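Local structure of EmrA (Aquifex aeolicus, 4TKO) at residues 11-16 with 256-261; 278-283 with 338-343; 289-294 with 327-332. The protein serves as the periplasmic adaptor of a major facilitator superfamily multidrug efflux pump, probably helping to carry xenobiotics across the cell envelope. All blocks are in the same frame, centred on the assembly; numbering follows the deposited sequence.

Interaction 1. Residues 11-16 with 256-261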
ATOM      1  N   ASN A  11      61.643   2.965 -11.073  1.00 43.39           N
ATOM      2  CA  ASN A  11      61.024   1.833 -10.387  1.00 36.49           C
ATOM      3  C   ASN A  11      60.166   2.299  -9.197  1.00 36.29           C
ATOM      4  O   ASN A  11      59.631   1.495  -8.422  1.00 33.40           O
ATOM      5  CB  ASN A  11      62.095   0.835  -9.945  1.00 35.64           C
ATOM      6  CG  ASN A  11      63.136   1.457  -9.025  1.00 67.09           C
ATOM      7  OD1 ASN A  11      63.287   2.686  -8.970  1.00 62.98           O
ATOM      8  ND2 ASN A  11      63.872   0.607  -8.302  1.00 59.26           N
ATOM      9  N   ALA A  12      60.005   3.613  -9.096  1.00 31.41           N
ATOM     10  CA  ALA A  12      59.155   4.209  -8.078  1.00 33.50           C
ATOM     11  C   ALA A  12      57.744   4.375  -8.632  1.00 35.82           C
ATOM     12  O   ALA A  12      57.325   5.494  -8.997  1.00 36.72           O
ATOM     13  CB  ALA A  12      59.734   5.561  -7.619  1.00 37.62           C
ATOM     14  N   VAL A  13      57.015   3.263  -8.719  1.00 31.07           N
ATOM     15  CA  VAL A  13      55.688   3.299  -9.326  1.00 38.02           C
ATOM     16  C   VAL A  13      54.611   2.756  -8.380  1.00 38.42           C
ATOM     17  O   VAL A  13      54.745   1.676  -7.790  1.00 37.74           O
ATOM     18  CB  VAL A  13      55.653   2.515 -10.691  1.00 41.11           C
ATOM     19  CG1 VAL A  13      57.041   2.016 -11.098  1.00 31.89           C
ATOM     20  CG2 VAL A  13      54.674   1.361 -10.641  1.00 33.72           C
ATOM     21  N   PHE A  14      53.537   3.522  -8.228  1.00 36.38           N
ATOM     22  CA  PHE A  14      52.430   3.091  -7.370  1.00 36.52           C
ATOM     23  C   PHE A  14      51.145   3.127  -8.141  1.00 31.52           C
ATOM     24  O   PHE A  14      50.787   4.175  -8.691  1.00 26.99           O
ATOM     25  CB  PHE A  14      52.310   3.980  -6.131  1.00 26.43           C
ATOM     26  CG  PHE A  14      53.608   4.168  -5.422  1.00 44.48           C
ATOM     27  CD1 PHE A  14      54.520   5.130  -5.857  1.00 33.16           C
ATOM     28  CD2 PHE A  14      53.947   3.352  -4.354  1.00 32.66           C
ATOM     29  CE1 PHE A  14      55.727   5.281  -5.228  1.00 28.13           C
ATOM     30  CE2 PHE A  14      55.142   3.505  -3.720  1.00 32.49           C
ATOM     31  CZ  PHE A  14      56.037   4.469  -4.152  1.00 38.14           C
ATOM     32  N   VAL A  15      50.465   1.985  -8.193  1.00 27.69           N
ATOM     33  CA  VAL A  15      49.113   1.964  -8.730  1.00 28.62           C
ATOM     34  C   VAL A  15      48.166   2.611  -7.704  1.00 32.23           C
ATOM     35  O   VAL A  15      48.061   2.190  -6.536  1.00 27.67           O
ATOM     36  CB  VAL A  15      48.672   0.518  -9.086  1.00 32.63           C
ATOM     37  CG1 VAL A  15      47.253   0.485  -9.555  1.00 26.01           C
ATOM     38  CG2 VAL A  15      49.568  -0.052 -10.165  1.00 29.56           C
ATOM     39  N   LYS A  16      47.471   3.657  -8.140  1.00 23.33           N
ATOM     40  CA  LYS A  16      46.569   4.381  -7.251  1.00 26.51           C
ATOM     41  C   LYS A  16      45.158   4.476  -7.820  1.00 34.16           C
ATOM     42  O   LYS A  16      44.930   4.206  -8.999  1.00 28.24           O
ATOM     43  CB  LYS A  16      47.115   5.783  -6.965  1.00 23.17           C
ATOM     44  CG  LYS A  16      48.516   5.783  -6.376  1.00 35.26           C
ATOM     45  CD  LYS A  16      48.780   7.031  -5.547  1.00 26.65           C
ATOM     46  CE  LYS A  16      47.935   7.045  -4.282  1.00 56.64           C
ATOM     47  NZ  LYS A  16      48.220   8.240  -3.440  1.00 51.00           N
ATOM     48  N   PHE A 256      41.557   3.736 -11.900  1.00 33.24           N
ATOM     49  CA  PHE A 256      42.979   3.460 -11.752  1.00 31.95           C
ATOM     50  C   PHE A 256      43.922   4.309 -12.628  1.00 34.36           C
ATOM     51  O   PHE A 256      43.667   4.572 -13.824  1.00 31.40           O
ATOM     52  CB  PHE A 256      43.254   1.991 -12.055  1.00 31.30           C
ATOM     53  CG  PHE A 256      42.797   1.044 -10.997  1.00 25.47           C
ATOM     54  CD1 PHE A 256      43.279   1.144  -9.697  1.00 24.50           C
ATOM     55  CD2 PHE A 256      41.914   0.016 -11.307  1.00 25.18           C
ATOM     56  CE1 PHE A 256      42.876   0.239  -8.707  1.00 21.74           C
ATOM     57  CE2 PHE A 256      41.518  -0.894 -10.331  1.00 30.97           C
ATOM     58  CZ  PHE A 256      41.998  -0.778  -9.024  1.00 21.79           C
ATOM     59  N   TYR A 257      45.024   4.720 -12.009  1.00 23.74           N
ATOM     60  CA  TYR A 257      46.134   5.335 -12.711  1.00 29.60           C
ATOM     61  C   TYR A 257      47.426   4.912 -12.052  1.00 33.85           C
ATOM     62  O   TYR A 257      47.428   4.314 -10.967  1.00 33.83           O
ATOM     63  CB  TYR A 257      46.032   6.856 -12.728  1.00 23.47           C
ATOM     64  CG  TYR A 257      46.113   7.495 -11.364  1.00 41.60           C
ATOM     65  CD1 TYR A 257      45.032   7.449 -10.502  1.00 34.70           C
ATOM     66  CD2 TYR A 257      47.259   8.167 -10.945  1.00 39.10           C
ATOM     67  CE1 TYR A 257      45.078   8.035  -9.271  1.00 33.85           C
ATOM     68  CE2 TYR A 257      47.313   8.764  -9.694  1.00 34.84           C
ATOM     69  CZ  TYR A 257      46.212   8.690  -8.863  1.00 43.44           C
ATOM     70  OH  TYR A 257      46.218   9.265  -7.614  1.00 55.18           O
ATOM     71  N   VAL A 258      48.535   5.207 -12.716  1.00 37.44           N
ATOM     72  CA  VAL A 258      49.826   4.898 -12.138  1.00 33.16           C
ATOM     73  C   VAL A 258      50.464   6.193 -11.717  1.00 34.21           C
ATOM     74  O   VAL A 258      50.380   7.204 -12.438  1.00 39.35           O
ATOM     75  CB  VAL A 258      50.726   4.148 -13.116  1.00 33.36           C
ATOM     76  CG1 VAL A 258      52.122   4.003 -12.543  1.00 27.29           C
ATOM     77  CG2 VAL A 258      50.121   2.792 -13.423  1.00 25.68           C
ATOM     78  N   GLU A 259      51.040   6.177 -10.520  1.00 28.95           N
ATOM     79  CA  GLU A 259      51.740   7.337 -10.011  1.00 34.43           C
ATOM     80  C   GLU A 259      53.213   7.015  -9.949  1.00 25.50           C
ATOM     81  O   GLU A 259      53.641   6.013  -9.357  1.00 25.84           O
ATOM     82  CB  GLU A 259      51.216   7.751  -8.640  1.00 37.41           C
ATOM     83  CG  GLU A 259      51.841   9.046  -8.103  1.00 49.33           C
ATOM     84  CD  GLU A 259      51.836   9.135  -6.569  1.00 64.19           C
ATOM     85  OE1 GLU A 259      51.637  10.250  -6.035  1.00 69.53           O
ATOM     86  OE2 GLU A 259      52.039   8.096  -5.892  1.00 57.43           O
ATOM     87  N   VAL A 260      53.988   7.877 -10.574  1.00 28.60           N
ATOM     88  CA  VAL A 260      55.419   7.666 -10.665  1.00 42.47           C
ATOM     89  C   VAL A 260      56.133   8.807  -9.967  1.00 43.92           C
ATOM     90  O   VAL A 260      55.793   9.975 -10.178  1.00 43.13           O
ATOM     91  CB  VAL A 260      55.847   7.555 -12.138  1.00 41.46           C
ATOM     92  CG1 VAL A 260      57.333   7.468 -12.260  1.00 42.23           C
ATOM     93  CG2 VAL A 260      55.206   6.319 -12.750  1.00 45.55           C
ATOM     94  N   LEU A 261      57.077   8.463  -9.095  1.00 37.08           N
ATOM     95  CA  LEU A 261      57.919   9.474  -8.439  1.00 52.04           C
ATOM     96  C   LEU A 261      59.235   9.593  -9.182  1.00 47.02           C
ATOM     97  O   LEU A 261      60.119   8.743  -9.035  1.00 49.40           O
ATOM     98  CB  LEU A 261      58.176   9.127  -6.971  1.00 42.39           C
ATOM     99  CG  LEU A 261      56.885   9.215  -6.182  1.00 38.96           C
ATOM    100  CD1 LEU A 261      57.161   9.133  -4.711  1.00 33.11           C
ATOM    101  CD2 LEU A 261      56.152  10.506  -6.547  1.00 50.34           C
TER

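Interaction 2. Residues 278-283 with 338-343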
ATOM      1  N   VAL A 278      54.165   0.610 -18.629  1.00 33.83           N
ATOM      2  CA  VAL A 278      54.205   0.116 -17.266  1.00 35.29           C
ATOM      3  C   VAL A 278      54.289  -1.394 -17.197  1.00 34.95           C
ATOM      4  O   VAL A 278      53.502  -2.092 -17.820  1.00 39.30           O
ATOM      5  CB  VAL A 278      52.954   0.558 -16.473  1.00 38.69           C
ATOM      6  CG1 VAL A 278      53.151   0.288 -14.997  1.00 20.81           C
ATOM      7  CG2 VAL A 278      52.659   2.027 -16.710  1.00 32.35           C
ATOM      8  N   ARG A 279      55.238  -1.895 -16.420  1.00 32.46           N
ATOM      9  CA  ARG A 279      55.336  -3.322 -16.181  1.00 21.53           C
ATOM     10  C   ARG A 279      55.268  -3.579 -14.691  1.00 38.46           C
ATOM     11  O   ARG A 279      56.197  -3.274 -13.949  1.00 47.01           O
ATOM     12  CB  ARG A 279      56.635  -3.885 -16.758  1.00 31.55           C
ATOM     13  CG  ARG A 279      56.926  -3.439 -18.183  1.00 47.57           C
ATOM     14  CD  ARG A 279      58.272  -3.936 -18.647  1.00 53.09           C
ATOM     15  NE  ARG A 279      58.310  -5.393 -18.633  1.00 67.87           N
ATOM     16  CZ  ARG A 279      59.369  -6.119 -18.962  1.00 53.14           C
ATOM     17  NH1 ARG A 279      60.495  -5.523 -19.330  1.00 50.85           N
ATOM     18  NH2 ARG A 279      59.294  -7.441 -18.917  1.00 52.02           N
ATOM     19  N   LEU A 280      54.155  -4.152 -14.262  1.00 40.75           N
ATOM     20  CA  LEU A 280      53.937  -4.462 -12.860  1.00 28.85           C
ATOM     21  C   LEU A 280      54.498  -5.835 -12.514  1.00 30.70           C
ATOM     22  O   LEU A 280      54.337  -6.798 -13.260  1.00 36.80           O
ATOM     23  CB  LEU A 280      52.432  -4.395 -12.538  1.00 31.55           C
ATOM     24  CG  LEU A 280      51.830  -3.051 -12.974  1.00 31.46           C
ATOM     25  CD1 LEU A 280      50.316  -3.070 -13.019  1.00 16.82           C
ATOM     26  CD2 LEU A 280      52.329  -1.945 -12.081  1.00 30.07           C
ATOM     27  N   ASP A 281      55.132  -5.942 -11.365  1.00 35.75           N
ATOM     28  CA  ASP A 281      55.713  -7.216 -10.975  1.00 32.38           C
ATOM     29  C   ASP A 281      54.672  -8.319 -10.912  1.00 34.13           C
ATOM     30  O   ASP A 281      54.967  -9.479 -11.202  1.00 52.53           O
ATOM     31  CB  ASP A 281      56.423  -7.059  -9.646  1.00 29.96           C
ATOM     32  CG  ASP A 281      57.437  -5.918  -9.672  1.00 52.95           C
ATOM     33  OD1 ASP A 281      58.148  -5.759 -10.703  1.00 55.57           O
ATOM     34  OD2 ASP A 281      57.513  -5.177  -8.669  1.00 47.55           O
ATOM     35  N   ALA A 282      53.448  -7.959 -10.542  1.00 51.16           N
ATOM     36  CA  ALA A 282      52.377  -8.945 -10.449  1.00 40.84           C
ATOM     37  C   ALA A 282      52.038  -9.549 -11.808  1.00 45.48           C
ATOM     38  O   ALA A 282      51.587 -10.689 -11.893  1.00 45.44           O
ATOM     39  CB  ALA A 282      51.143  -8.324  -9.835  1.00 44.19           C
ATOM     40  N   TYR A 283      52.253  -8.796 -12.878  1.00 48.21           N
ATOM     41  CA  TYR A 283      51.858  -9.285 -14.196  1.00 43.32           C
ATOM     42  C   TYR A 283      52.971  -9.152 -15.232  1.00 33.49           C
ATOM     43  O   TYR A 283      53.018  -8.192 -15.995  1.00 30.34           O
ATOM     44  CB  TYR A 283      50.598  -8.553 -14.661  1.00 37.20           C
ATOM     45  CG  TYR A 283      49.459  -8.663 -13.676  1.00 60.00           C
ATOM     46  CD1 TYR A 283      48.935  -9.908 -13.321  1.00 55.95           C
ATOM     47  CD2 TYR A 283      48.910  -7.522 -13.089  1.00 48.64           C
ATOM     48  CE1 TYR A 283      47.898 -10.015 -12.414  1.00 51.86           C
ATOM     49  CE2 TYR A 283      47.862  -7.616 -12.190  1.00 40.98           C
ATOM     50  CZ  TYR A 283      47.361  -8.863 -11.852  1.00 62.28           C
ATOM     51  OH  TYR A 283      46.321  -8.957 -10.950  1.00 58.73           O
ATOM     52  N   VAL A 338      45.281  -1.448  -5.912  1.00 34.85           N
ATOM     53  CA  VAL A 338      45.992  -0.301  -5.328  1.00 33.15           C
ATOM     54  C   VAL A 338      47.271  -0.762  -4.640  1.00 36.93           C
ATOM     55  O   VAL A 338      47.238  -1.715  -3.875  1.00 42.41           O
ATOM     56  CB  VAL A 338      45.145   0.471  -4.277  1.00 30.17           C
ATOM     57  CG1 VAL A 338      46.036   1.376  -3.470  1.00 21.45           C
ATOM     58  CG2 VAL A 338      44.044   1.285  -4.935  1.00 26.10           C
ATOM     59  N   GLY A 339      48.392  -0.106  -4.921  1.00 28.23           N
ATOM     60  CA  GLY A 339      49.623  -0.429  -4.231  1.00 23.05           C
ATOM     61  C   GLY A 339      50.649  -1.208  -5.030  1.00 32.97           C
ATOM     62  O   GLY A 339      51.806  -1.388  -4.606  1.00 31.89           O
ATOM     63  N   MET A 340      50.235  -1.687  -6.198  1.00 33.10           N
ATOM     64  CA  MET A 340      51.124  -2.465  -7.048  1.00 20.14           C
ATOM     65  C   MET A 340      52.299  -1.626  -7.538  1.00 22.85           C
ATOM     66  O   MET A 340      52.137  -0.459  -7.895  1.00 38.79           O
ATOM     67  CB  MET A 340      50.357  -3.042  -8.239  1.00 33.35           C
ATOM     68  CG  MET A 340      49.638  -4.347  -7.942  1.00 35.13           C
ATOM     69  SD  MET A 340      48.814  -5.034  -9.392  1.00 34.88           S
ATOM     70  CE  MET A 340      48.359  -3.537 -10.263  1.00 39.07           C
ATOM     71  N   GLY A 341      53.480  -2.234  -7.557  1.00 23.48           N
ATOM     72  CA  GLY A 341      54.669  -1.591  -8.079  1.00 35.33           C
ATOM     73  C   GLY A 341      55.200  -2.270  -9.332  1.00 40.20           C
ATOM     74  O   GLY A 341      54.589  -3.185  -9.884  1.00 49.22           O
ATOM     75  N   GLY A 342      56.360  -1.818  -9.778  1.00 43.58           N
ATOM     76  CA  GLY A 342      56.952  -2.318 -10.999  1.00 37.92           C
ATOM     77  C   GLY A 342      57.911  -1.307 -11.585  1.00 32.52           C
ATOM     78  O   GLY A 342      58.626  -0.640 -10.856  1.00 45.83           O
ATOM     79  N   GLU A 343      57.900  -1.179 -12.904  1.00 39.55           N
ATOM     80  CA  GLU A 343      58.892  -0.383 -13.609  1.00 34.36           C
ATOM     81  C   GLU A 343      58.174   0.412 -14.656  1.00 32.72           C
ATOM     82  O   GLU A 343      57.200  -0.085 -15.231  1.00 35.36           O
ATOM     83  CB  GLU A 343      59.946  -1.284 -14.232  1.00 34.16           C
ATOM     84  CG  GLU A 343      61.183  -0.578 -14.726  1.00 63.98           C
ATOM     85  CD  GLU A 343      62.316  -1.559 -15.004  1.00 89.40           C
ATOM     86  OE1 GLU A 343      63.056  -1.883 -14.046  1.00 88.11           O
ATOM     87  OE2 GLU A 343      62.457  -2.011 -16.168  1.00 78.30           O
TER

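Interaction 3. Residues 289-294 with 327-332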
ATOM      1  N   GLU A 289      49.956   0.559 -20.649  1.00 35.84           N
ATOM      2  CA  GLU A 289      50.372   1.582 -21.583  1.00 38.47           C
ATOM      3  C   GLU A 289      49.568   2.843 -21.310  1.00 43.23           C
ATOM      4  O   GLU A 289      48.372   2.776 -21.010  1.00 41.97           O
ATOM      5  CB  GLU A 289      50.166   1.069 -23.009  1.00 47.34           C
ATOM      6  CG  GLU A 289      50.495   2.018 -24.138  1.00 66.70           C
ATOM      7  CD  GLU A 289      50.399   1.321 -25.498  1.00 90.99           C
ATOM      8  OE1 GLU A 289      50.782   0.127 -25.581  1.00 61.44           O
ATOM      9  OE2 GLU A 289      49.929   1.957 -26.471  1.00 93.51           O
ATOM     10  N   GLY A 290      50.214   4.001 -21.383  1.00 42.81           N
ATOM     11  CA  GLY A 290      49.485   5.231 -21.143  1.00 40.58           C
ATOM     12  C   GLY A 290      50.202   6.494 -21.542  1.00 38.38           C
ATOM     13  O   GLY A 290      51.293   6.456 -22.124  1.00 44.10           O
ATOM     14  N   VAL A 291      49.571   7.618 -21.221  1.00 35.13           N
ATOM     15  CA  VAL A 291      50.164   8.936 -21.419  1.00 51.63           C
ATOM     16  C   VAL A 291      50.284   9.704 -20.114  1.00 49.23           C
ATOM     17  O   VAL A 291      49.568   9.439 -19.146  1.00 47.74           O
ATOM     18  CB  VAL A 291      49.343   9.815 -22.379  1.00 36.48           C
ATOM     19  CG1 VAL A 291      49.635   9.452 -23.814  1.00 55.65           C
ATOM     20  CG2 VAL A 291      47.865   9.701 -22.036  1.00 27.59           C
ATOM     21  N   VAL A 292      51.166  10.692 -20.119  1.00 37.01           N
ATOM     22  CA  VAL A 292      51.364  11.542 -18.975  1.00 36.80           C
ATOM     23  C   VAL A 292      50.202  12.510 -18.835  1.00 45.49           C
ATOM     24  O   VAL A 292      49.986  13.357 -19.699  1.00 52.96           O
ATOM     25  CB  VAL A 292      52.676  12.288 -19.098  1.00 39.67           C
ATOM     26  CG1 VAL A 292      53.002  12.993 -17.797  1.00 40.87           C
ATOM     27  CG2 VAL A 292      53.763  11.294 -19.458  1.00 45.12           C
ATOM     28  N   GLU A 293      49.451  12.374 -17.744  1.00 47.50           N
ATOM     29  CA  GLU A 293      48.255  13.179 -17.521  1.00 42.65           C
ATOM     30  C   GLU A 293      48.617  14.510 -16.862  1.00 53.36           C
ATOM     31  O   GLU A 293      48.095  15.553 -17.254  1.00 60.10           O
ATOM     32  CB  GLU A 293      47.235  12.404 -16.672  1.00 45.04           C
ATOM     33  CG  GLU A 293      45.848  13.051 -16.569  1.00 58.44           C
ATOM     34  CD  GLU A 293      44.785  12.120 -15.984  1.00 70.27           C
ATOM     35  OE1 GLU A 293      45.126  11.021 -15.497  1.00 67.37           O
ATOM     36  OE2 GLU A 293      43.593  12.490 -16.015  1.00 85.46           O
ATOM     37  N   GLU A 294      49.511  14.482 -15.872  1.00 43.88           N
ATOM     38  CA  GLU A 294      49.942  15.722 -15.235  1.00 49.73           C
ATOM     39  C   GLU A 294      51.224  15.583 -14.414  1.00 40.76           C
ATOM     40  O   GLU A 294      51.605  14.488 -14.007  1.00 43.18           O
ATOM     41  CB  GLU A 294      48.827  16.282 -14.351  1.00 63.99           C
ATOM     42  CG  GLU A 294      48.753  15.696 -12.953  1.00 64.43           C
ATOM     43  CD  GLU A 294      47.777  16.465 -12.069  1.00 97.68           C
ATOM     44  OE1 GLU A 294      47.091  15.831 -11.234  1.00108.01           O
ATOM     45  OE2 GLU A 294      47.696  17.707 -12.214  1.00101.54           O
ATOM     46  N   LYS A 327      47.871   8.347 -17.002  1.00 36.13           N
ATOM     47  CA  LYS A 327      46.582   7.760 -17.399  1.00 43.66           C
ATOM     48  C   LYS A 327      46.770   6.503 -18.243  1.00 46.51           C
ATOM     49  O   LYS A 327      47.567   6.492 -19.191  1.00 46.87           O
ATOM     50  CB  LYS A 327      45.733   8.761 -18.181  1.00 44.90           C
ATOM     51  CG  LYS A 327      44.586   8.103 -18.933  1.00 44.02           C
ATOM     52  CD  LYS A 327      43.410   9.045 -19.207  1.00 51.51           C
ATOM     53  CE  LYS A 327      43.611   9.897 -20.451  1.00 70.98           C
ATOM     54  NZ  LYS A 327      42.340  10.575 -20.871  1.00 96.04           N
ATOM     55  N   ILE A 328      46.036   5.446 -17.894  1.00 42.91           N
ATOM     56  CA  ILE A 328      46.168   4.164 -18.587  1.00 39.56           C
ATOM     57  C   ILE A 328      45.336   4.102 -19.853  1.00 38.11           C
ATOM     58  O   ILE A 328      44.183   4.541 -19.877  1.00 40.37           O
ATOM     59  CB  ILE A 328      45.752   3.023 -17.692  1.00 42.39           C
ATOM     60  CG1 ILE A 328      46.360   3.220 -16.306  1.00 30.27           C
ATOM     61  CG2 ILE A 328      46.109   1.691 -18.337  1.00 36.88           C
ATOM     62  CD1 ILE A 328      46.049   2.105 -15.337  1.00 33.42           C
ATOM     63  N   THR A 329      45.910   3.548 -20.909  1.00 43.72           N
ATOM     64  CA  THR A 329      45.225   3.550 -22.197  1.00 45.25           C
ATOM     65  C   THR A 329      45.160   2.185 -22.875  1.00 47.05           C
ATOM     66  O   THR A 329      44.406   2.008 -23.824  1.00 54.60           O
ATOM     67  CB  THR A 329      45.879   4.544 -23.161  1.00 43.45           C
ATOM     68  OG1 THR A 329      47.283   4.259 -23.282  1.00 43.28           O
ATOM     69  CG2 THR A 329      45.671   5.972 -22.649  1.00 27.48           C
ATOM     70  N   LYS A 330      45.942   1.228 -22.390  1.00 37.67           N
ATOM     71  CA  LYS A 330      45.850  -0.134 -22.880  1.00 37.91           C
ATOM     72  C   LYS A 330      46.316  -1.104 -21.807  1.00 33.00           C
ATOM     73  O   LYS A 330      47.291  -0.839 -21.105  1.00 41.65           O
ATOM     74  CB  LYS A 330      46.669  -0.292 -24.163  1.00 54.06           C
ATOM     75  CG  LYS A 330      46.689  -1.701 -24.714  1.00 39.14           C
ATOM     76  CD  LYS A 330      47.153  -1.704 -26.159  1.00 69.54           C
ATOM     77  CE  LYS A 330      47.261  -3.125 -26.699  1.00 88.07           C
ATOM     78  NZ  LYS A 330      47.647  -3.164 -28.141  1.00 98.67           N
ATOM     79  N   GLY A 331      45.604  -2.220 -21.673  1.00 34.55           N
ATOM     80  CA  GLY A 331      45.879  -3.200 -20.632  1.00 21.68           C
ATOM     81  C   GLY A 331      44.620  -3.516 -19.835  1.00 47.65           C
ATOM     82  O   GLY A 331      43.658  -2.722 -19.796  1.00 36.56           O
ATOM     83  N   ASP A 332      44.624  -4.676 -19.183  1.00 29.54           N
ATOM     84  CA  ASP A 332      43.423  -5.151 -18.504  1.00 36.87           C
ATOM     85  C   ASP A 332      43.175  -4.494 -17.134  1.00 41.28           C
ATOM     86  O   ASP A 332      43.724  -4.919 -16.108  1.00 36.90           O
ATOM     87  CB  ASP A 332      43.494  -6.674 -18.343  1.00 48.13           C
ATOM     88  CG  ASP A 332      42.171  -7.274 -17.896  1.00 57.27           C
ATOM     89  OD1 ASP A 332      41.144  -6.554 -17.924  1.00 64.91           O
ATOM     90  OD2 ASP A 332      42.155  -8.465 -17.527  1.00 63.41           O
TER

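Interaction 1. Residues 11-16 with 256-261
Five nearly straight backbone hydrogen bonds stitch residues 11-16 to 256-261 in antiparallel register. Phe14 and Glu259 form a hydrogen-bonded pair, with N and O of each serving the other: Phe14 N reaches Glu259 O at 2.7 Å, and Glu259 N returns to Phe14 O. Lys16 and Tyr257 repeat the pattern, Lys16 N lying 2.9 Å from Tyr257 O. At the far end Leu261 N donates to the carbonyl O of Ala12, the centre of an inverse gamma turn that interrupts strand 7-24.

The two strands belong to the curled antiparallel sheet of the adaptor's beta-barrel domain. The 239 residues between them are largely helical, so the contact brings the chain's start back against the strand that follows this long excursion.

Apolar packing fills the face that carries Val13, Val15, Val258 and Val260. Val13 CG2 crosses obliquely onto Val258 CG1 (4.1 Å), and Val15 CG1 reaches Phe256 CD1 at 4.0 Å; Val344 lies against both Val13 and Val260.

The other face is more polar. Tyr257 has CG in the crowded position between backbone N and carbonyl carbon (chi1 64°), which brings its ring beneath Lys16: Lys16 CB sits over the ring face in a CH-pi contact, 4.0 Å from the centroid. Lys325 adds a cation-pi contact to the same ring. Beyond, Lys16 and Glu259 run side by side, Lys16 CD touching Glu259 OE2 (3.4 Å), while Lys16 NZ stays 4.5 Å from Glu259 OE2, beyond salt-bridge range.

Interaction 2. Residues 278-283 with 338-343
Met340 does most of the side-chain work between residues 278-283 and 338-343. Its CB points toward the opposing segment, and CG leaves anti to the carbonyl carbon (chi1 -84°). The chain then runs extended to SD, which lands between two partners: Ala282 CB at 4.1 Å from Met340 SD, and Tyr283 CE2 at 3.9 Å from the same sulfur. This is a Met-aromatic contact of oblique geometry, the sulfur 5.0 Å from the ring centroid and 59° off the normal. Ala282 CB also lies over the centre of one Tyr283 face, and Tyr283 OH is hydrogen-bonded to Leu335 O. A bend at the last torsion (chi3 -32°) swings CE of Met340 onto Leu280 CD1, 3.4 Å away, the two side chains crossing at about a right angle.

Alongside, the backbones are paired. Arg279 N donates almost perfectly straight to Glu343 O (2.9 Å), while the return bond from Glu343 N to Arg279 O comes from above the carbonyl plane. One step on, Gly342 faces Leu280 in a non-hydrogen-bonded pair; with no side chain on Gly342, its CA comes within 4.1 Å of Leu280 CA. Past this pair, Asp281 N reaches Gly341 O at 3.2 Å, approaching in the carbonyl plane on a lone pair.

From Leu280 the chain folds into a turn closed by Tyr283 N on Leu280 O. The arrangement is an antiparallel strand pair of the beta barrel running out into a type I beta turn, where strand 275-280 ends beside the start of strand 342-347.

Interaction 3. Residues 289-294 with 327-332
Glu289 O is the polar hub between residues 289-294 and 327-332. Thr329 N donates to it in the carbonyl plane at 2.6 Å, and Lys330 N reaches it from above that plane at 3.2 Å. Thr329 OG1 adds a weak third bond to Glu289 O (2.9 Å). Such a doubly gripped carbonyl marks a beta bulge: Glu289 pairs with Lys330 but Gly290 pairs with Ile328, so Thr329 is the extra residue in this antiparallel strand pair inside the wall of the adaptor's beta barrel. A weak bond from Glu289 N to Lys330 O (3.0 Å) completes the first pair.

Regular pairing resumes at Val291 and Lys327, which exchange two backbone bonds; Lys327 N approaches nearly along the C=O axis of Val291, 2.9 Å from its O. Between bulge and pair, Gly290 CA comes 3.0 Å from Lys327 O, a CA-H...O contact.

The side chains add little apolar burial. Glu289 and Lys330 lie side by side, extended and pointing the same way, with Glu289 CB 3.9 Å from Lys330 CB; the Glu289 carboxylate forms its salt bridge with Lys275 instead. Farther along, Glu293 and Glu294 both face Lys325 in a second, classic bulge, and there the Glu293 side chain crosses Lys327 at about a right angle, setting Glu293 OE1 3.6 Å from Lys327 CB.

Overall arrangement
All three contacts sit in one curled antiparallel sheet, more than 50 Å from the chain's centre. Interactions 1 and 2 have centres about 8 Å apart and meet where strand 7-24 of interaction 1 pairs with the 338-343 side of interaction 2: Val15 O meets Gly339 N at 2.8 Å and Val15 N meets Met340 O at 3.0 Å, both probable hydrogen bonds. Interaction 3 joins interaction 1 from its other strand, since 256-263 pairs with 321-330; Ile328 CD1 packs 3.7 Å from Phe256 O. Interactions 2 and 3 do not touch, yet strands 275-280 and 288-295 are neighbours, so the set runs round the barrel wall. Bound magnesium lies about 4 Å from the Asp281 side chain of interaction 2.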